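Local coordinates for protein cysteine synthase (Fusobacterium nucleatum subsp. nucleatum strain ATCC 25586, PDB 5XEM) that produces hydrogen sulfide and probably makes L-cysteine and acetate from O-acetyl-L-serine and sulfide, using pyridoxal 5'-phosphate as cofactor, at residues D26-N30 / S282-K288; I54-E58 / V87-K91; K171-C177 / G289-L295. One frame throughout, in Å; residues are numbered along the deposited sequence.

Contact 1: D26-N30 / S282-K288; sequences DTFGN and SKENADK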
loop_
_atom_site.group_PDB
_atom_site.type_symbol
_atom_site.label_atom_id
_atom_site.label_comp_id
_atom_site.label_asym_id
_atom_site.label_seq_id
_atom_site.Cartn_x
_atom_site.Cartn_y
_atom_site.Cartn_z
ATOM N N ASP A 26 22.086 9.287 7.688
ATOM C CA ASP A 26 23.523 9.057 7.487
ATOM C C ASP A 26 23.767 7.575 7.310
ATOM O O ASP A 26 23.375 6.794 8.155
ATOM C CB ASP A 26 24.337 9.565 8.685
ATOM C CG ASP A 26 25.844 9.549 8.424
ATOM O OD1 ASP A 26 26.256 9.206 7.299
ATOM O OD2 ASP A 26 26.607 9.887 9.353
ATOM N N THR A 27 24.423 7.187 6.223
ATOM C CA THR A 27 24.704 5.766 5.937
ATOM C C THR A 27 26.226 5.441 5.939
ATOM O O THR A 27 26.673 4.381 5.443
ATOM C CB THR A 27 23.980 5.300 4.637
ATOM O OG1 THR A 27 24.482 6.002 3.488
ATOM C CG2 THR A 27 22.451 5.555 4.761
ATOM N N PHE A 28 26.990 6.363 6.538
ATOM C CA PHE A 28 28.403 6.155 6.884
ATOM C C PHE A 28 29.281 5.845 5.689
ATOM O O PHE A 28 30.120 4.935 5.737
ATOM C CB PHE A 28 28.530 5.073 7.959
ATOM C CG PHE A 28 27.604 5.291 9.119
ATOM C CD1 PHE A 28 27.775 6.383 9.956
ATOM C CD2 PHE A 28 26.523 4.439 9.337
ATOM C CE1 PHE A 28 26.896 6.613 11.011
ATOM C CE2 PHE A 28 25.649 4.660 10.392
ATOM C CZ PHE A 28 25.831 5.746 11.225
ATOM N N GLY A 29 29.087 6.610 4.619
ATOM C CA GLY A 29 29.902 6.477 3.417
ATOM C C GLY A 29 29.732 5.203 2.596
ATOM O O GLY A 29 30.580 4.875 1.767
ATOM N N ASN A 30 28.636 4.478 2.813
ATOM C CA ASN A 30 28.226 3.409 1.901
ATOM C C ASN A 30 26.844 3.735 1.378
ATOM O O ASN A 30 26.143 4.496 1.998
ATOM C CB ASN A 30 28.206 2.082 2.631
ATOM C CG ASN A 30 29.574 1.696 3.156
ATOM O OD1 ASN A 30 30.538 1.607 2.378
ATOM N ND2 ASN A 30 29.669 1.452 4.466
ATOM N N SER A 282 26.971 -1.105 8.150
ATOM C CA SER A 282 27.582 -0.074 7.325
ATOM C C SER A 282 28.523 0.832 8.143
ATOM O O SER A 282 29.608 1.176 7.676
ATOM C CB SER A 282 26.522 0.754 6.626
ATOM O OG SER A 282 27.105 1.697 5.757
ATOM N N LYS A 283 28.129 1.183 9.359
ATOM C CA LYS A 283 29.038 1.878 10.283
ATOM C C LYS A 283 30.298 1.046 10.634
ATOM O O LYS A 283 31.402 1.594 10.665
ATOM C CB LYS A 283 28.320 2.301 11.558
ATOM C CG LYS A 283 29.171 3.213 12.445
ATOM C CD LYS A 283 28.332 3.990 13.455
ATOM C CE LYS A 283 29.057 5.227 14.001
ATOM N NZ LYS A 283 29.927 4.936 15.177
ATOM N N GLU A 284 30.144 -0.259 10.883
ATOM C CA GLU A 284 31.314 -1.136 11.104
ATOM C C GLU A 284 32.209 -1.238 9.869
ATOM O O GLU A 284 33.376 -1.602 9.981
ATOM C CB GLU A 284 30.911 -2.546 11.548
ATOM C CG GLU A 284 30.376 -2.621 12.966
ATOM C CD GLU A 284 30.455 -4.012 13.578
ATOM O OE1 GLU A 284 30.494 -5.011 12.828
ATOM O OE2 GLU A 284 30.480 -4.104 14.825
ATOM N N ASN A 285 31.660 -0.934 8.694
ATOM C CA ASN A 285 32.405 -0.975 7.444
ATOM C C ASN A 285 32.343 0.361 6.734
ATOM O O ASN A 285 32.230 0.426 5.501
ATOM C CB ASN A 285 31.855 -2.085 6.543
ATOM C CG ASN A 285 32.096 -3.463 7.109
ATOM O OD1 ASN A 285 33.078 -4.119 6.764
ATOM N ND2 ASN A 285 31.225 -3.899 8.009
ATOM N N ALA A 286 32.437 1.426 7.520
ATOM C CA ALA A 286 32.239 2.788 7.043
ATOM C C ALA A 286 33.162 3.156 5.906
ATOM O O ALA A 286 34.306 2.681 5.837
ATOM C CB ALA A 286 32.410 3.784 8.175
ATOM N N ASP A 287 32.642 3.990 5.010
ATOM C CA ASP A 287 33.416 4.589 3.938
ATOM C C ASP A 287 34.222 3.594 3.112
ATOM O O ASP A 287 35.434 3.743 2.959
ATOM C CB ASP A 287 34.328 5.651 4.531
ATOM C CG ASP A 287 33.559 6.691 5.313
ATOM O OD1 ASP A 287 32.958 7.580 4.682
ATOM O OD2 ASP A 287 33.546 6.609 6.559
ATOM N N LYS A 288 33.542 2.579 2.589
ATOM C CA LYS A 288 34.124 1.655 1.627
ATOM C C LYS A 288 33.366 1.698 0.310
ATOM O O LYS A 288 33.648 0.896 -0.580
ATOM C CB LYS A 288 34.098 0.232 2.171
ATOM C CG LYS A 288 34.951 -0.008 3.400
ATOM C CD LYS A 288 34.869 -1.470 3.798
ATOM C CE LYS A 288 35.750 -1.792 4.998
ATOM N NZ LYS A 288 35.411 -0.942 6.178
#

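Contact 2: I54-E58 / V87-K91; sequences IEEAE and VKNYK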
loop_
_atom_site.group_PDB
_atom_site.type_symbol
_atom_site.label_atom_id
_atom_site.label_comp_id
_atom_site.label_asym_id
_atom_site.label_seq_id
_atom_site.Cartn_x
_atom_site.Cartn_y
_atom_site.Cartn_z
ATOM N N ILE A 54 0.972 -21.460 -4.582
ATOM C CA ILE A 54 -0.337 -21.823 -5.122
ATOM C C ILE A 54 -0.223 -22.282 -6.569
ATOM O O ILE A 54 -0.764 -23.331 -6.929
ATOM C CB ILE A 54 -1.382 -20.684 -4.998
ATOM C CG1 ILE A 54 -1.746 -20.456 -3.536
ATOM C CG2 ILE A 54 -2.645 -21.022 -5.808
ATOM C CD1 ILE A 54 -2.246 -21.659 -2.781
ATOM N N GLU A 55 0.485 -21.508 -7.386
ATOM C CA GLU A 55 0.616 -21.840 -8.809
ATOM C C GLU A 55 1.293 -23.198 -9.020
ATOM O O GLU A 55 0.795 -24.005 -9.820
ATOM C CB GLU A 55 1.345 -20.767 -9.563
ATOM C CG GLU A 55 0.490 -19.549 -9.836
ATOM C CD GLU A 55 1.184 -18.586 -10.764
ATOM O OE1 GLU A 55 2.433 -18.565 -10.867
ATOM O OE2 GLU A 55 0.446 -17.808 -11.387
ATOM N N GLU A 56 2.358 -23.479 -8.269
ATOM C CA GLU A 56 3.003 -24.790 -8.399
ATOM C C GLU A 56 2.066 -25.937 -7.973
ATOM O O GLU A 56 2.027 -26.973 -8.641
ATOM C CB GLU A 56 4.356 -24.842 -7.675
ATOM C CG GLU A 56 5.481 -23.993 -8.301
ATOM C CD GLU A 56 5.645 -24.199 -9.802
ATOM O OE1 GLU A 56 5.633 -25.354 -10.255
ATOM O OE2 GLU A 56 5.792 -23.215 -10.552
ATOM N N ALA A 57 1.296 -25.781 -6.891
ATOM C CA ALA A 57 0.363 -26.817 -6.433
ATOM C C ALA A 57 -0.788 -26.999 -7.433
ATOM O O ALA A 57 -1.261 -28.121 -7.675
ATOM C CB ALA A 57 -0.189 -26.493 -5.033
ATOM N N GLU A 58 -1.211 -25.913 -8.061
ATOM C CA GLU A 58 -2.183 -26.017 -9.159
ATOM C C GLU A 58 -1.664 -26.926 -10.263
ATOM O O GLU A 58 -2.372 -27.858 -10.713
ATOM C CB GLU A 58 -2.481 -24.623 -9.727
ATOM C CG GLU A 58 -3.413 -23.814 -8.852
ATOM C CD GLU A 58 -3.676 -22.407 -9.385
ATOM O OE1 GLU A 58 -2.787 -21.842 -10.045
ATOM O OE2 GLU A 58 -4.785 -21.883 -9.175
ATOM N N VAL A 87 -9.042 -13.798 -5.914
ATOM C CA VAL A 87 -9.012 -13.735 -7.391
ATOM C C VAL A 87 -9.364 -15.112 -7.990
ATOM O O VAL A 87 -10.155 -15.236 -8.949
ATOM C CB VAL A 87 -7.602 -13.313 -7.888
ATOM C CG1 VAL A 87 -7.463 -13.482 -9.393
ATOM C CG2 VAL A 87 -7.299 -11.884 -7.488
ATOM N N LYS A 88 -8.756 -16.146 -7.430
ATOM C CA LYS A 88 -8.899 -17.530 -7.943
ATOM C C LYS A 88 -10.130 -18.300 -7.431
ATOM O O LYS A 88 -10.378 -19.450 -7.850
ATOM C CB LYS A 88 -7.614 -18.301 -7.606
ATOM C CG LYS A 88 -6.387 -17.841 -8.384
ATOM C CD LYS A 88 -5.144 -18.617 -7.960
ATOM C CE LYS A 88 -3.934 -18.270 -8.838
ATOM N NZ LYS A 88 -3.993 -18.961 -10.159
ATOM N N ASN A 89 -10.876 -17.709 -6.510
ATOM C CA ASN A 89 -12.065 -18.320 -5.896
ATOM C C ASN A 89 -11.792 -19.615 -5.119
ATOM O O ASN A 89 -12.572 -20.566 -5.205
ATOM C CB ASN A 89 -13.146 -18.578 -6.958
ATOM C CG ASN A 89 -13.694 -17.296 -7.527
ATOM O OD1 ASN A 89 -14.100 -16.418 -6.782
ATOM N ND2 ASN A 89 -13.673 -17.168 -8.847
ATOM N N TYR A 90 -10.676 -19.676 -4.404
ATOM C CA TYR A 90 -10.427 -20.791 -3.502
ATOM C C TYR A 90 -10.824 -20.427 -2.087
ATOM O O TYR A 90 -10.561 -19.304 -1.634
ATOM C CB TYR A 90 -8.935 -21.161 -3.524
ATOM C CG TYR A 90 -8.368 -21.603 -4.859
ATOM C CD1 TYR A 90 -9.088 -22.406 -5.711
ATOM C CD2 TYR A 90 -7.057 -21.283 -5.219
ATOM C CE1 TYR A 90 -8.555 -22.835 -6.916
ATOM C CE2 TYR A 90 -6.501 -21.715 -6.422
ATOM C CZ TYR A 90 -7.268 -22.499 -7.263
ATOM O OH TYR A 90 -6.775 -22.949 -8.458
ATOM N N LYS A 91 -11.379 -21.389 -1.362
ATOM C CA LYS A 91 -11.678 -21.226 0.065
ATOM C C LYS A 91 -10.379 -21.325 0.877
ATOM O O LYS A 91 -9.628 -22.291 0.705
ATOM C CB LYS A 91 -12.653 -22.291 0.503
ATOM C CG LYS A 91 -13.056 -22.273 1.964
ATOM C CD LYS A 91 -14.082 -23.366 2.222
ATOM C CE LYS A 91 -14.303 -23.649 3.700
ATOM N NZ LYS A 91 -15.432 -24.595 3.910
HETATM O O HOH W 1 -1.960 -17.753 -11.217
#

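Contact 3: K171-C177 / G289-L295; sequences KVDVFIC and GLKIVVL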
loop_
_atom_site.group_PDB
_atom_site.type_symbol
_atom_site.label_atom_id
_atom_site.label_comp_id
_atom_site.label_asym_id
_atom_site.label_seq_id
_atom_site.Cartn_x
_atom_site.Cartn_y
_atom_site.Cartn_z
ATOM N N LYS A 171 25.856 -4.751 -9.598
ATOM C CA LYS A 171 26.770 -4.156 -8.633
ATOM C C LYS A 171 26.139 -4.154 -7.252
ATOM O O LYS A 171 25.510 -3.181 -6.825
ATOM C CB LYS A 171 27.162 -2.746 -9.067
ATOM C CG LYS A 171 27.953 -2.716 -10.370
ATOM C CD LYS A 171 29.374 -3.275 -10.234
ATOM C CE LYS A 171 30.414 -2.217 -9.834
ATOM N NZ LYS A 171 30.386 -1.751 -8.406
ATOM N N VAL A 172 26.323 -5.267 -6.555
ATOM C CA VAL A 172 25.807 -5.432 -5.207
ATOM C C VAL A 172 26.872 -6.068 -4.340
ATOM O O VAL A 172 27.372 -7.164 -4.657
ATOM C CB VAL A 172 24.545 -6.316 -5.203
ATOM C CG1 VAL A 172 23.823 -6.207 -3.853
ATOM C CG2 VAL A 172 23.627 -5.919 -6.338
ATOM N N ASP A 173 27.226 -5.379 -3.261
ATOM C CA ASP A 173 28.257 -5.834 -2.318
ATOM C C ASP A 173 27.722 -6.550 -1.101
ATOM O O ASP A 173 28.351 -7.492 -0.613
ATOM C CB ASP A 173 29.080 -4.636 -1.861
ATOM C CG ASP A 173 29.788 -3.981 -3.010
ATOM O OD1 ASP A 173 30.535 -4.692 -3.710
ATOM O OD2 ASP A 173 29.556 -2.775 -3.241
ATOM N N VAL A 174 26.556 -6.120 -0.613
ATOM C CA VAL A 174 26.002 -6.678 0.611
ATOM C C VAL A 174 24.445 -6.778 0.491
ATOM O O VAL A 174 23.829 -5.928 -0.095
ATOM C CB VAL A 174 26.367 -5.799 1.820
ATOM C CG1 VAL A 174 25.817 -6.415 3.100
ATOM C CG2 VAL A 174 27.897 -5.608 1.943
ATOM N N PHE A 175 23.866 -7.851 1.008
ATOM C CA PHE A 175 22.413 -8.033 1.050
ATOM C C PHE A 175 22.084 -8.388 2.488
ATOM O O PHE A 175 22.725 -9.269 3.067
ATOM C CB PHE A 175 21.998 -9.161 0.090
ATOM C CG PHE A 175 20.561 -9.604 0.236
ATOM C CD1 PHE A 175 19.528 -8.744 -0.109
ATOM C CD2 PHE A 175 20.250 -10.884 0.697
ATOM C CE1 PHE A 175 18.197 -9.130 0.022
ATOM C CE2 PHE A 175 18.924 -11.284 0.817
ATOM C CZ PHE A 175 17.899 -10.396 0.490
ATOM N N ILE A 176 21.115 -7.685 3.088
ATOM C CA ILE A 176 20.760 -7.888 4.481
ATOM C C ILE A 176 19.252 -8.065 4.500
ATOM O O ILE A 176 18.538 -7.241 3.919
ATOM C CB ILE A 176 21.224 -6.721 5.392
ATOM C CG1 ILE A 176 22.766 -6.710 5.450
ATOM C CG2 ILE A 176 20.633 -6.869 6.796
ATOM C CD1 ILE A 176 23.407 -5.492 6.058
ATOM N N CYS A 177 18.785 -9.139 5.152
ATOM C CA CYS A 177 17.381 -9.528 5.118
ATOM C C CYS A 177 16.914 -10.091 6.459
ATOM O O CYS A 177 17.612 -10.910 7.081
ATOM C CB CYS A 177 17.181 -10.576 4.018
ATOM S SG CYS A 177 15.469 -10.969 3.628
ATOM N N GLY A 289 32.405 2.620 0.188
ATOM C CA GLY A 289 31.528 2.717 -0.988
ATOM C C GLY A 289 30.724 1.459 -1.328
ATOM O O GLY A 289 30.387 1.232 -2.488
ATOM N N LEU A 290 30.403 0.648 -0.324
ATOM C CA LEU A 290 29.675 -0.603 -0.539
ATOM C C LEU A 290 28.248 -0.316 -1.007
ATOM O O LEU A 290 27.647 0.683 -0.621
ATOM C CB LEU A 290 29.601 -1.437 0.742
ATOM C CG LEU A 290 30.918 -1.797 1.426
ATOM C CD1 LEU A 290 30.646 -2.378 2.810
ATOM C CD2 LEU A 290 31.726 -2.755 0.575
ATOM N N LYS A 291 27.729 -1.169 -1.873
ATOM C CA LYS A 291 26.329 -1.072 -2.288
ATOM C C LYS A 291 25.606 -2.127 -1.475
ATOM O O LYS A 291 25.864 -3.343 -1.618
ATOM C CB LYS A 291 26.194 -1.297 -3.780
ATOM C CG LYS A 291 26.771 -0.150 -4.608
ATOM C CD LYS A 291 26.253 -0.178 -6.036
ATOM C CE LYS A 291 26.974 0.809 -6.947
ATOM N NZ LYS A 291 26.336 2.155 -6.985
ATOM N N ILE A 292 24.748 -1.652 -0.578
ATOM C CA ILE A 292 24.114 -2.511 0.423
ATOM C C ILE A 292 22.625 -2.519 0.116
ATOM O O ILE A 292 22.021 -1.452 0.018
ATOM C CB ILE A 292 24.327 -1.984 1.852
ATOM C CG1 ILE A 292 25.827 -1.813 2.159
ATOM C CG2 ILE A 292 23.657 -2.912 2.872
ATOM C CD1 ILE A 292 26.126 -1.428 3.598
ATOM N N VAL A 293 22.057 -3.705 -0.068
ATOM C CA VAL A 293 20.600 -3.828 -0.303
ATOM C C VAL A 293 19.941 -4.401 0.928
ATOM O O VAL A 293 20.412 -5.417 1.486
ATOM C CB VAL A 293 20.275 -4.704 -1.522
ATOM C CG1 VAL A 293 18.754 -4.877 -1.672
ATOM C CG2 VAL A 293 20.856 -4.098 -2.802
ATOM N N VAL A 294 18.878 -3.723 1.381
ATOM C CA VAL A 294 18.077 -4.143 2.512
ATOM C C VAL A 294 16.688 -4.493 1.961
ATOM O O VAL A 294 16.085 -3.692 1.249
ATOM C CB VAL A 294 17.950 -3.002 3.544
ATOM C CG1 VAL A 294 16.860 -3.266 4.590
ATOM C CG2 VAL A 294 19.305 -2.782 4.201
ATOM N N LEU A 295 16.201 -5.684 2.273
ATOM C CA LEU A 295 14.860 -6.049 1.899
ATOM C C LEU A 295 13.919 -5.502 2.960
ATOM O O LEU A 295 14.057 -5.842 4.112
ATOM C CB LEU A 295 14.708 -7.559 1.780
ATOM C CG LEU A 295 13.423 -8.000 1.068
ATOM C CD1 LEU A 295 13.579 -7.856 -0.446
ATOM C CD2 LEU A 295 13.035 -9.401 1.435
#

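Contact 1: D26-N30 / S282-K288
A type I' beta turn, Thr27 to Asn30, packs here against the C-terminal end of helix 269-284 and the loop that leaves it. Asn30 carries most of the polar contact. Its ND2 donates to Asn285 O (2.9 Å, 172° at the hydrogen) and to Ser282 OG (2.9 Å); both acceptors lie in its amide plane, although Asn285 O is met from above its own carbonyl plane. On the other side of the amide, Asn30 OD1 receives Lys288 N (3.2 Å) and, just past Lys288, Leu290 N. Ser282 OG donates a hydrogen bond to Thr27 O (2.7 Å). That oxygen also takes the turn's Asn30 N, the two donors arriving from opposite faces of its plane. Backbone joins backbone where Asp287 N donates to Phe28 O (2.8 Å). The Phe28 ring receives Lys283 CB over one face, 3.9 Å from the ring centroid, a CH-pi contact, and farther out along the lysine side chain Lys283 CD meets Phe28 CZ; the same phenylalanine lines a pocket holding 2-(2-methoxyethoxy)ethanol. With both amide hydrogens and the amide oxygen of Asn30 engaged, the flip state and rotation of this buried group are fixed by its partners.

Contact 2: I54-E58 / V87-K91
Glu58 meets Lys88 and Tyr90 with one carboxylate, joining helix 46-60 to the C-terminal end of helix 76-88, which closes in a Schellman motif at Asn89. Lys88 NZ forms a bifurcated salt bridge, 3.1 Å from Glu58 OE1 and 3.2 Å from Glu58 OE2, and each oxygen uses its syn lone pair, so the ammonium sits in the fork of the carboxylate, where it would be expected to stabilise the negative charge. Tyr90 OH is a further donor, to Glu58 OE2, which lies at the edge of the phenol ring, in its plane, while the carboxylate itself is turned 79° from that plane. The modelled separation of these two oxygens is very short, and its exact length is doubtful.

Next to this polar group is a small apolar contact. Ile54, one helical turn before Glu58, brings CG2 to the ring edge at Tyr90 CE2 (4.0 Å) and to Lys88 CD (4.1 Å). Lys88 CB in turn lies over one face of the Tyr90 ring.

Farther out, Ile63 packs on both Ile54 and Tyr90, and Leu81 and Cys85 of helix 76-88 touch Ile54 and Tyr90 respectively. Positive phi at Asn89 (61°) turns the chain at the helix end, after which Tyr90 points back toward Glu58. The lysine is extended as far as CE and bends only at its last torsion (chi4 -78°); a water accepts a hydrogen bond from Lys88 NZ (2.6 Å), and its very short approach to Glu55 OE2 is doubtful.

Contact 3: K171-C177 / G289-L295
Val174, Phe175 and Ile176 pair with Ile292, Val293 and Val294 as parallel neighbours, their CA atoms 4.6 to 5.0 Å apart and the short strand axes inclined by 19°. Backbone bonds zigzag between the two: Val293 N gives to Val174 O (2.8 Å, 173° at the hydrogen), Ile176 N to Val293 O, and Leu295 N to Ile176 O at a longer 3.3 Å. CA-H...O contacts run between these bonds, as from Phe175 CA to Val293 O.

At the entrance to the strands the pattern changes. Lys291 O accepts from both Asp173 N and Val174 N, while Lys291 N turns to a side chain, Asp173 OD2 (2.8 Å), which it meets on the anti lone pair. The aspartate can reach it because its CG lies beside its own N (chi1 -62°). The Lys291 chain runs past Lys171 O, with CD 3.2 Å from it, and its amine forms a salt bridge with Glu31. Lys171 O itself is buried without a polar partner in the model.

These strands lie inside the mixed sheet of the larger domain of this PLP-dependent fold, one of the two between which the cofactor lies, with strands 200-206 and 31-36 as their outer neighbours. Helices cover both faces: helix 269-284 the one bearing Val174, Ile176 and Val294, helices 151-167 and 183-195 the one bearing Phe175 and Val293.

Among the apolar contacts, Val174 CB and Ile292 CG1 pack flank to flank at 4.0 Å, both side chains leaving the same face of the sheet, and Ile176 CD1 reaches Ile292 CG2. On the other face Val172 CG1 touches Val293 CG2. Toward the cofactor, Leu295 CD2 packs on Cys177 SG at 3.6 Å, and both side chains touch Ser184, which binds pyridoxal 5'-phosphate.

In the fold
From the N terminus, residues 26-30 come first, just ahead of strand 31-36, and are met by 282-288, which closes the long loop of contact 1. Contact 2 is nested within that loop: it closes early, joining helices 46-60 and 76-88, between which strand 68-72 runs in sequence, about 35 Å from contact 1 between nearest atoms and across the chain's centre. Contact 3 opens later, at 171-177, and its second segment directly follows 282-288, so contacts 1 and 3 cross. They also touch: Ser282 packs on Ile292, and Asn285 on Leu290. Together these two tie helix 269-284 and the 26-30 turn to the mixed sheet.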